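Local atomic coordinates of TlmII (Streptoalloteichus hindustanus, PDB entry 4HVM), a protein that takes part in tallysomycin biosynthesis, probably as a condensation-domain protein that works with carrier-bound phosphopantetheine in nonribosomal peptide assembly. Residues A56-F70 and T114-L126. Numbering follows the deposited sequence.
Sequences ADEVLDAFPLLRVNF and TDPERDPLVRLHL
Asn69 and Phe70, at the start of an edge strand of the condensation domain, hold the turn 115-119 by hydrogen bonds, while further back Leu60, on helix 49-62, and Leu66, in the connection after it, pack on Leu124 and Val122 of strand 122-128. Phe70 N gives Pro116 O a nearly straight bond (2.9 Å, 174°). The side chain of Asn69, its CG lying beside the backbone N (chi1 -69°), sends ND2 into the turn; this nitrogen donates to Asp119 O at 2.6 Å from above the carbonyl plane, and more weakly to Pro116 O. Arg81 holds OD1, so both ends of the amide are fixed. With neither amide N-H nor amide oxygen, a leucine here would probably leave Asp119 O and Arg81 without their mate and the turn less firmly tied to the strand. Beside the turn, Leu121 CD1 meets the edge of the Phe70 ring at CD2 (3.8 Å). Two waters bridge the backbones around Leu66: one links Leu66 O to Val122 N, the other joins Leu66 O and Val68 O to Leu121 N. Leu66 CD2 lies 3.9 Å from Val122 CG1, and Leu60 CD2 meets Leu124 CD1 tip to tip (3.8 Å), with Ala56 CB against the same methyl. Val157 of helix 147-161 touches Ala56 and Leu124, and Met78 of strand 76-80 packs on Val68 and Phe70, so the contact links the small antiparallel sheet to the five-stranded one.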
loop_
_atom_site.group_PDB
_atom_site.type_symbol
_atom_site.label_atom_id
_atom_site.label_comp_id
_atom_site.label_asym_id
_atom_site.label_seq_id
_atom_site.Cartn_x
_atom_site.Cartn_y
_atom_site.Cartn_z
ATOM N N ALA A 56 -12.294 20.978 0.840
ATOM C CA ALA A 56 -12.170 19.690 1.510
ATOM C C ALA A 56 -13.535 19.175 1.948
ATOM O O ALA A 56 -13.841 17.992 1.796
ATOM C CB ALA A 56 -11.242 19.804 2.700
ATOM N N ASP A 57 -14.350 20.073 2.493
ATOM C CA ASP A 57 -15.697 19.730 2.931
ATOM C C ASP A 57 -16.549 19.274 1.755
ATOM O O ASP A 57 -17.387 18.381 1.890
ATOM C CB ASP A 57 -16.358 20.928 3.616
ATOM C CG ASP A 57 -15.754 21.230 4.974
ATOM O OD1 ASP A 57 -15.369 20.272 5.678
ATOM O OD2 ASP A 57 -15.667 22.422 5.339
ATOM N N GLU A 58 -16.326 19.894 0.601
ATOM C CA GLU A 58 -17.066 19.564 -0.611
ATOM C C GLU A 58 -16.753 18.142 -1.069
ATOM O O GLU A 58 -17.645 17.404 -1.490
ATOM C CB GLU A 58 -16.736 20.567 -1.719
ATOM C CG GLU A 58 -17.442 20.312 -3.041
ATOM C CD GLU A 58 -17.096 21.352 -4.089
ATOM O OE1 GLU A 58 -16.604 22.438 -3.713
ATOM O OE2 GLU A 58 -17.312 21.079 -5.289
ATOM N N VAL A 59 -15.481 17.765 -0.976
ATOM C CA VAL A 59 -15.046 16.430 -1.369
ATOM C C VAL A 59 -15.520 15.382 -0.369
ATOM O O VAL A 59 -15.943 14.290 -0.756
ATOM C CB VAL A 59 -13.513 16.361 -1.516
ATOM C CG1 VAL A 59 -13.066 14.936 -1.797
ATOM C CG2 VAL A 59 -13.056 17.292 -2.624
ATOM N N LEU A 60 -15.464 15.725 0.916
ATOM C CA LEU A 60 -15.947 14.834 1.971
ATOM C C LEU A 60 -17.439 14.559 1.822
ATOM O O LEU A 60 -17.935 13.518 2.252
ATOM C CB LEU A 60 -15.664 15.420 3.359
ATOM C CG LEU A 60 -14.196 15.431 3.803
ATOM C CD1 LEU A 60 -14.050 16.019 5.202
ATOM C CD2 LEU A 60 -13.592 14.031 3.728
ATOM N N ASP A 61 -18.146 15.501 1.209
ATOM C CA ASP A 61 -19.576 15.364 0.981
ATOM C C ASP A 61 -19.850 14.515 -0.253
ATOM O O ASP A 61 -20.676 13.604 -0.220
ATOM C CB ASP A 61 -20.219 16.744 0.820
ATOM C CG ASP A 61 -21.672 16.669 0.377
ATOM O OD1 ASP A 61 -22.562 16.615 1.253
ATOM O OD2 ASP A 61 -21.925 16.675 -0.849
ATOM N N ALA A 62 -19.146 14.822 -1.337
ATOM C CA ALA A 62 -19.381 14.180 -2.625
ATOM C C ALA A 62 -19.059 12.689 -2.612
ATOM O O ALA A 62 -19.581 11.932 -3.428
ATOM C CB ALA A 62 -18.590 14.881 -3.718
ATOM N N PHE A 63 -18.192 12.275 -1.694
ATOM C CA PHE A 63 -17.809 10.871 -1.576
ATOM C C PHE A 63 -18.300 10.269 -0.265
ATOM O O PHE A 63 -17.579 10.280 0.731
ATOM C CB PHE A 63 -16.290 10.714 -1.658
ATOM C CG PHE A 63 -15.719 10.966 -3.022
ATOM C CD1 PHE A 63 -15.926 10.064 -4.054
ATOM C CD2 PHE A 63 -14.953 12.093 -3.267
ATOM C CE1 PHE A 63 -15.391 10.291 -5.308
ATOM C CE2 PHE A 63 -14.415 12.324 -4.517
ATOM C CZ PHE A 63 -14.633 11.423 -5.538
ATOM N N PRO A 64 -19.523 9.721 -0.264
ATOM C CA PRO A 64 -20.106 9.116 0.943
ATOM C C PRO A 64 -19.261 7.989 1.533
ATOM O O PRO A 64 -19.440 7.648 2.704
ATOM C CB PRO A 64 -21.454 8.573 0.456
ATOM C CG PRO A 64 -21.336 8.517 -1.049
ATOM C CD PRO A 64 -20.436 9.649 -1.416
ATOM N N LEU A 65 -18.352 7.433 0.738
ATOM C CA LEU A 65 -17.467 6.380 1.224
ATOM C C LEU A 65 -16.552 6.901 2.326
ATOM O O LEU A 65 -16.225 6.182 3.268
ATOM C CB LEU A 65 -16.630 5.807 0.080
ATOM C CG LEU A 65 -15.547 4.807 0.492
ATOM C CD1 LEU A 65 -16.166 3.568 1.113
ATOM C CD2 LEU A 65 -14.667 4.437 -0.684
ATOM N N LEU A 66 -16.140 8.156 2.201
ATOM C CA LEU A 66 -15.249 8.760 3.178
ATOM C C LEU A 66 -15.937 8.915 4.532
ATOM O O LEU A 66 -15.277 8.975 5.569
ATOM C CB LEU A 66 -14.760 10.116 2.679
ATOM C CG LEU A 66 -14.070 10.121 1.318
ATOM C CD1 LEU A 66 -13.652 11.532 0.937
ATOM C CD2 LEU A 66 -12.870 9.190 1.317
ATOM N N ARG A 67 -17.264 8.981 4.514
ATOM C CA ARG A 67 -18.045 9.152 5.732
ATOM C C ARG A 67 -18.627 7.824 6.205
ATOM O O ARG A 67 -19.710 7.787 6.788
ATOM C CB ARG A 67 -19.172 10.161 5.493
ATOM C CG ARG A 67 -18.687 11.578 5.237
ATOM C CD ARG A 67 -19.832 12.524 4.910
ATOM N NE ARG A 67 -20.267 12.411 3.521
ATOM C CZ ARG A 67 -21.453 11.948 3.138
ATOM N NH1 ARG A 67 -22.340 11.555 4.041
ATOM N NH2 ARG A 67 -21.757 11.886 1.850
ATOM N N VAL A 68 -17.905 6.737 5.960
ATOM C CA VAL A 68 -18.418 5.408 6.269
ATOM C C VAL A 68 -17.815 4.802 7.535
ATOM O O VAL A 68 -16.601 4.824 7.737
ATOM C CB VAL A 68 -18.217 4.446 5.073
ATOM C CG1 VAL A 68 -18.197 2.995 5.529
ATOM C CG2 VAL A 68 -19.301 4.679 4.029
ATOM N N ASN A 69 -18.685 4.283 8.396
ATOM C CA ASN A 69 -18.263 3.498 9.547
ATOM C C ASN A 69 -18.682 2.048 9.356
ATOM O O ASN A 69 -19.528 1.750 8.514
ATOM C CB ASN A 69 -18.858 4.064 10.835
ATOM C CG ASN A 69 -18.273 5.413 11.201
ATOM O OD1 ASN A 69 -18.817 6.459 10.847
ATOM N ND2 ASN A 69 -17.153 5.394 11.913
ATOM N N PHE A 70 -18.091 1.145 10.131
ATOM C CA PHE A 70 -18.361 -0.280 9.971
ATOM C C PHE A 70 -19.145 -0.859 11.139
ATOM O O PHE A 70 -18.965 -0.452 12.287
ATOM C CB PHE A 70 -17.058 -1.052 9.767
ATOM C CG PHE A 70 -16.352 -0.707 8.492
ATOM C CD1 PHE A 70 -16.719 -1.308 7.300
ATOM C CD2 PHE A 70 -15.330 0.226 8.479
ATOM C CE1 PHE A 70 -16.078 -0.988 6.120
ATOM C CE2 PHE A 70 -14.683 0.548 7.303
ATOM C CZ PHE A 70 -15.057 -0.061 6.123
ATOM N N THR A 114 -8.693 4.731 16.764
ATOM C CA THR A 114 -9.954 5.164 16.181
ATOM C C THR A 114 -11.007 4.061 16.245
ATOM O O THR A 114 -10.758 2.934 15.819
ATOM C CB THR A 114 -9.755 5.579 14.707
ATOM O OG1 THR A 114 -8.604 6.427 14.596
ATOM C CG2 THR A 114 -10.970 6.318 14.183
ATOM N N ASP A 115 -12.179 4.390 16.781
ATOM C CA ASP A 115 -13.303 3.460 16.804
ATOM C C ASP A 115 -13.939 3.390 15.418
ATOM O O ASP A 115 -14.573 4.346 14.968
ATOM C CB ASP A 115 -14.343 3.904 17.834
ATOM C CG ASP A 115 -15.370 2.827 18.135
ATOM O OD1 ASP A 115 -15.344 1.758 17.487
ATOM O OD2 ASP A 115 -16.213 3.058 19.025
ATOM N N PRO A 116 -13.777 2.247 14.737
ATOM C CA PRO A 116 -14.229 2.127 13.349
ATOM C C PRO A 116 -15.744 2.151 13.203
ATOM O O PRO A 116 -16.229 2.203 12.077
ATOM C CB PRO A 116 -13.687 0.762 12.929
ATOM C CG PRO A 116 -13.591 -0.006 14.203
ATOM C CD PRO A 116 -13.189 0.995 15.241
ATOM N N GLU A 117 -16.476 2.112 14.311
ATOM C CA GLU A 117 -17.932 2.081 14.248
ATOM C C GLU A 117 -18.554 3.424 14.615
ATOM O O GLU A 117 -19.767 3.596 14.511
ATOM C CB GLU A 117 -18.479 0.978 15.158
ATOM C CG GLU A 117 -18.310 1.259 16.643
ATOM C CD GLU A 117 -18.496 0.020 17.503
ATOM O OE1 GLU A 117 -18.986 -1.003 16.977
ATOM O OE2 GLU A 117 -18.144 0.070 18.702
ATOM N N ARG A 118 -17.726 4.376 15.038
ATOM C CA ARG A 118 -18.227 5.679 15.469
ATOM C C ARG A 118 -17.465 6.860 14.873
ATOM O O ARG A 118 -18.069 7.814 14.388
ATOM C CB ARG A 118 -18.207 5.784 16.995
ATOM C CG ARG A 118 -19.135 4.819 17.709
ATOM C CD ARG A 118 -19.154 5.091 19.207
ATOM N NE ARG A 118 -17.808 5.104 19.773
ATOM C CZ ARG A 118 -17.532 5.280 21.062
ATOM N NH1 ARG A 118 -18.512 5.461 21.938
ATOM N NH2 ARG A 118 -16.272 5.275 21.477
ATOM N N ASP A 119 -16.138 6.791 14.917
ATOM C CA ASP A 119 -15.295 7.923 14.541
ATOM C C ASP A 119 -15.052 8.019 13.037
ATOM O O ASP A 119 -15.126 7.015 12.325
ATOM C CB ASP A 119 -13.956 7.843 15.275
ATOM C CG ASP A 119 -14.115 7.517 16.744
ATOM O OD1 ASP A 119 -15.136 7.923 17.342
ATOM O OD2 ASP A 119 -13.218 6.852 17.300
ATOM N N PRO A 120 -14.767 9.237 12.547
ATOM C CA PRO A 120 -14.381 9.416 11.143
ATOM C C PRO A 120 -13.107 8.642 10.807
ATOM O O PRO A 120 -12.103 8.779 11.505
ATOM C CB PRO A 120 -14.134 10.928 11.033
ATOM C CG PRO A 120 -13.984 11.413 12.445
ATOM C CD PRO A 120 -14.870 10.527 13.253
ATOM N N LEU A 121 -13.156 7.842 9.744
ATOM C CA LEU A 121 -12.038 6.983 9.367
ATOM C C LEU A 121 -11.187 7.589 8.252
ATOM O O LEU A 121 -10.173 7.017 7.851
ATOM C CB LEU A 121 -12.544 5.598 8.960
ATOM C CG LEU A 121 -13.352 4.850 10.017
ATOM C CD1 LEU A 121 -13.785 3.489 9.501
ATOM C CD2 LEU A 121 -12.538 4.702 11.288
ATOM N N VAL A 122 -11.614 8.741 7.748
ATOM C CA VAL A 122 -10.838 9.491 6.767
ATOM C C VAL A 122 -10.725 10.940 7.214
ATOM O O VAL A 122 -11.689 11.699 7.133
ATOM C CB VAL A 122 -11.475 9.438 5.371
ATOM C CG1 VAL A 122 -10.718 10.341 4.409
ATOM C CG2 VAL A 122 -11.503 8.006 4.857
ATOM N N ARG A 123 -9.545 11.314 7.697
ATOM C CA ARG A 123 -9.312 12.667 8.192
ATOM C C ARG A 123 -8.471 13.480 7.211
ATOM O O ARG A 123 -7.405 13.042 6.785
ATOM C CB ARG A 123 -8.627 12.618 9.561
ATOM C CG ARG A 123 -9.488 12.000 10.649
ATOM C CD ARG A 123 -8.676 11.630 11.880
ATOM N NE ARG A 123 -8.932 10.249 12.275
ATOM C CZ ARG A 123 -7.983 9.357 12.538
ATOM N NH1 ARG A 123 -6.705 9.700 12.461
ATOM N NH2 ARG A 123 -8.316 8.121 12.884
ATOM N N LEU A 124 -8.959 14.662 6.851
ATOM C CA LEU A 124 -8.207 15.559 5.986
ATOM C C LEU A 124 -7.528 16.618 6.840
ATOM O O LEU A 124 -8.181 17.286 7.639
ATOM C CB LEU A 124 -9.114 16.210 4.941
ATOM C CG LEU A 124 -9.754 15.271 3.926
ATOM C CD1 LEU A 124 -10.540 16.048 2.884
ATOM C CD2 LEU A 124 -8.693 14.403 3.267
ATOM N N HIS A 125 -6.215 16.758 6.681
ATOM C CA HIS A 125 -5.460 17.762 7.422
ATOM C C HIS A 125 -5.075 18.939 6.527
ATOM O O HIS A 125 -4.547 18.750 5.432
ATOM C CB HIS A 125 -4.210 17.141 8.053
ATOM C CG HIS A 125 -4.505 16.166 9.152
ATOM N ND1 HIS A 125 -4.418 16.499 10.487
ATOM C CD2 HIS A 125 -4.886 14.866 9.115
ATOM C CE1 HIS A 125 -4.734 15.448 11.224
ATOM N NE2 HIS A 125 -5.022 14.445 10.415
ATOM N N LEU A 126 -5.356 20.152 6.995
ATOM C CA LEU A 126 -4.937 21.366 6.304
ATOM C C LEU A 126 -3.870 22.046 7.159
ATOM O O LEU A 126 -4.186 22.790 8.087
ATOM C CB LEU A 126 -6.134 22.295 6.076
ATOM C CG LEU A 126 -6.026 23.378 5.000
ATOM C CD1 LEU A 126 -7.412 23.770 4.524
ATOM C CD2 LEU A 126 -5.278 24.602 5.506
HETATM O O HOH W 1 -14.227 10.347 7.475
HETATM O O HOH W 2 -15.196 7.518 8.140
#